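Local coordinates for SmhB (Serratia marcescens, PDB 6ZZ5), which is the B component of the tripartite alpha-pore-forming toxin Smh and probably helps form its membrane pore, here in the soluble form, at residues R125-L130 / Q272-A277. Numbering follows the deposited sequence.
Sequences RTIGSL and QSAVTA. With SO4 (sulfate ion), chain E; EDO (1,2-ethanediol), chain H.
Ile-127 reaches across to Ala-274 and Val-275 where two long antiparallel helices pass each other in the elongated helical bundle of this soluble toxin component, which belongs to the Bacillus haemolytic enterotoxin (HBL) family. Helices 99-151 and 252-300 run here with their local axes 8.9 Å apart and their N-to-C directions at 158°. The tight part lies on the inner side. With CG1 anti to the backbone N (chi1 -168°), the longer branch of Ile-127 is directed at the partner helix: CG1 packs 3.6 Å from Ala-274 CB, and CD1 continues past the same methyl. The other branch, CG2, lies over the backbone of Val-275, 3.9 Å from its CA, and meets Val-275 CG2 at 4.0 Å. Helix 4-30 adds to this inner side through Gln-18, which touches Ala-274.

Nearer the surface the contact is looser: the same Val-275 methyl, CG2, lies 3.9 Å from Gly-128 CA, where the glycine presents bare backbone. No hydrogen bond joins the two segments; they meet by van der Waals contact, although Gln-272 OE1 accepts a hydrogen bond from Asn-131 ND2, one residue past the 125-130 segment. On the solvent side, Ser-129 turns away from the partner helix and its OG donates back to Arg-125 O, approaching from the face opposite that used by Ser-129 N. The extended chain of Arg-125 is exposed and, with Arg-124, holds a sulfate probably acquired from the crystallisation liquor; its NE donates almost straight to sulfate O1 at 2.7 Å, and NH2 to O2.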
loop_
_atom_site.group_PDB
_atom_site.type_symbol
_atom_site.label_atom_id
_atom_site.label_comp_id
_atom_site.label_asym_id
_atom_site.label_seq_id
_atom_site.Cartn_x
_atom_site.Cartn_y
_atom_site.Cartn_z
ATOM N N ARG A 125 -12.349 -0.586 -8.171
ATOM C CA ARG A 125 -12.618 0.377 -9.255
ATOM C C ARG A 125 -12.070 1.760 -8.861
ATOM O O ARG A 125 -11.530 2.473 -9.726
ATOM C CB ARG A 125 -14.100 0.487 -9.580
ATOM C CG ARG A 125 -14.774 -0.722 -10.213
ATOM C CD ARG A 125 -16.313 -0.492 -10.213
ATOM N NE ARG A 125 -16.873 -1.790 -10.487
ATOM C CZ ARG A 125 -17.672 -2.507 -9.720
ATOM N NH1 ARG A 125 -18.247 -2.013 -8.649
ATOM N NH2 ARG A 125 -18.020 -3.707 -10.139
ATOM N N THR A 126 -12.200 2.172 -7.605
ATOM C CA THR A 126 -11.747 3.488 -7.145
ATOM C C THR A 126 -10.211 3.545 -7.257
ATOM O O THR A 126 -9.670 4.571 -7.800
ATOM C CB THR A 126 -12.204 3.810 -5.719
ATOM O OG1 THR A 126 -13.625 3.719 -5.761
ATOM C CG2 THR A 126 -11.791 5.197 -5.284
ATOM N N ILE A 127 -9.529 2.514 -6.804
ATOM C CA ILE A 127 -8.031 2.515 -6.876
ATOM C C ILE A 127 -7.608 2.368 -8.347
ATOM O O ILE A 127 -6.588 2.972 -8.707
ATOM C CB ILE A 127 -7.365 1.501 -5.899
ATOM C CG1 ILE A 127 -5.852 1.718 -5.764
ATOM C CG2 ILE A 127 -7.582 0.049 -6.287
ATOM C CD1 ILE A 127 -5.415 3.096 -5.474
ATOM N N GLY A 128 -8.342 1.613 -9.162
ATOM C CA GLY A 128 -8.142 1.503 -10.615
ATOM C C GLY A 128 -8.197 2.868 -11.291
ATOM O O GLY A 128 -7.307 3.186 -12.115
ATOM N N SER A 129 -9.156 3.704 -10.927
ATOM C CA SER A 129 -9.325 5.061 -11.529
ATOM C C SER A 129 -8.139 5.932 -11.102
ATOM O O SER A 129 -7.607 6.680 -11.926
ATOM C CB SER A 129 -10.612 5.714 -11.109
ATOM O OG SER A 129 -11.693 5.046 -11.695
ATOM N N LEU A 130 -7.713 5.793 -9.858
ATOM C CA LEU A 130 -6.604 6.603 -9.309
ATOM C C LEU A 130 -5.306 6.180 -10.011
ATOM O O LEU A 130 -4.553 7.058 -10.426
ATOM C CB LEU A 130 -6.507 6.437 -7.799
ATOM C CG LEU A 130 -5.260 7.092 -7.188
ATOM C CD1 LEU A 130 -5.255 8.610 -7.449
ATOM C CD2 LEU A 130 -5.121 6.752 -5.722
ATOM N N GLN A 272 -0.510 0.858 -8.560
ATOM C CA GLN A 272 -0.639 -0.384 -9.364
ATOM C C GLN A 272 -0.686 -1.582 -8.397
ATOM O O GLN A 272 -1.526 -2.466 -8.562
ATOM C CB GLN A 272 0.433 -0.473 -10.427
ATOM C CG GLN A 272 0.265 -1.674 -11.378
ATOM C CD GLN A 272 -0.852 -1.427 -12.372
ATOM O OE1 GLN A 272 -0.774 -0.507 -13.177
ATOM N NE2 GLN A 272 -1.921 -2.171 -12.258
ATOM N N SER A 273 0.204 -1.614 -7.424
ATOM C CA SER A 273 0.268 -2.697 -6.408
ATOM C C SER A 273 -1.009 -2.701 -5.586
ATOM O O SER A 273 -1.515 -3.819 -5.262
ATOM C CB SER A 273 1.493 -2.602 -5.512
ATOM O OG SER A 273 2.660 -2.619 -6.345
ATOM N N ALA A 274 -1.569 -1.536 -5.317
ATOM C CA ALA A 274 -2.863 -1.461 -4.605
ATOM C C ALA A 274 -3.994 -2.023 -5.488
ATOM O O ALA A 274 -4.889 -2.716 -4.947
ATOM C CB ALA A 274 -3.148 -0.058 -4.120
ATOM N N VAL A 275 -3.970 -1.805 -6.805
ATOM C CA VAL A 275 -4.970 -2.417 -7.741
ATOM C C VAL A 275 -4.863 -3.947 -7.657
ATOM O O VAL A 275 -5.943 -4.633 -7.600
ATOM C CB VAL A 275 -4.818 -1.974 -9.214
ATOM C CG1 VAL A 275 -5.754 -2.754 -10.143
ATOM C CG2 VAL A 275 -5.037 -0.496 -9.358
ATOM N N THR A 276 -3.640 -4.475 -7.789
ATOM C CA THR A 276 -3.386 -5.928 -7.715
ATOM C C THR A 276 -3.960 -6.484 -6.409
ATOM O O THR A 276 -4.729 -7.451 -6.464
ATOM C CB THR A 276 -1.912 -6.278 -7.893
ATOM O OG1 THR A 276 -1.545 -5.725 -9.150
ATOM C CG2 THR A 276 -1.652 -7.763 -7.886
ATOM N N ALA A 277 -3.607 -5.912 -5.286
ATOM C CA ALA A 277 -4.130 -6.376 -3.966
ATOM C C ALA A 277 -5.661 -6.307 -3.934
ATOM O O ALA A 277 -6.310 -7.229 -3.397
ATOM C CB ALA A 277 -3.503 -5.609 -2.834
HETATM S S SO4 E . -15.791 -3.824 -13.399
HETATM O O1 SO4 E . -16.368 -2.556 -13.000
HETATM O O2 SO4 E . -16.455 -4.897 -12.706
HETATM O O3 SO4 E . -15.939 -4.007 -14.823
HETATM O O4 SO4 E . -14.394 -3.808 -13.074
HETATM C C1 EDO H . 2.600 -6.003 -6.902
HETATM O O1 EDO H . 1.919 -6.760 -5.912
HETATM C C2 EDO H . 2.163 -6.391 -8.266
HETATM O O2 EDO H . 1.548 -5.345 -8.995
#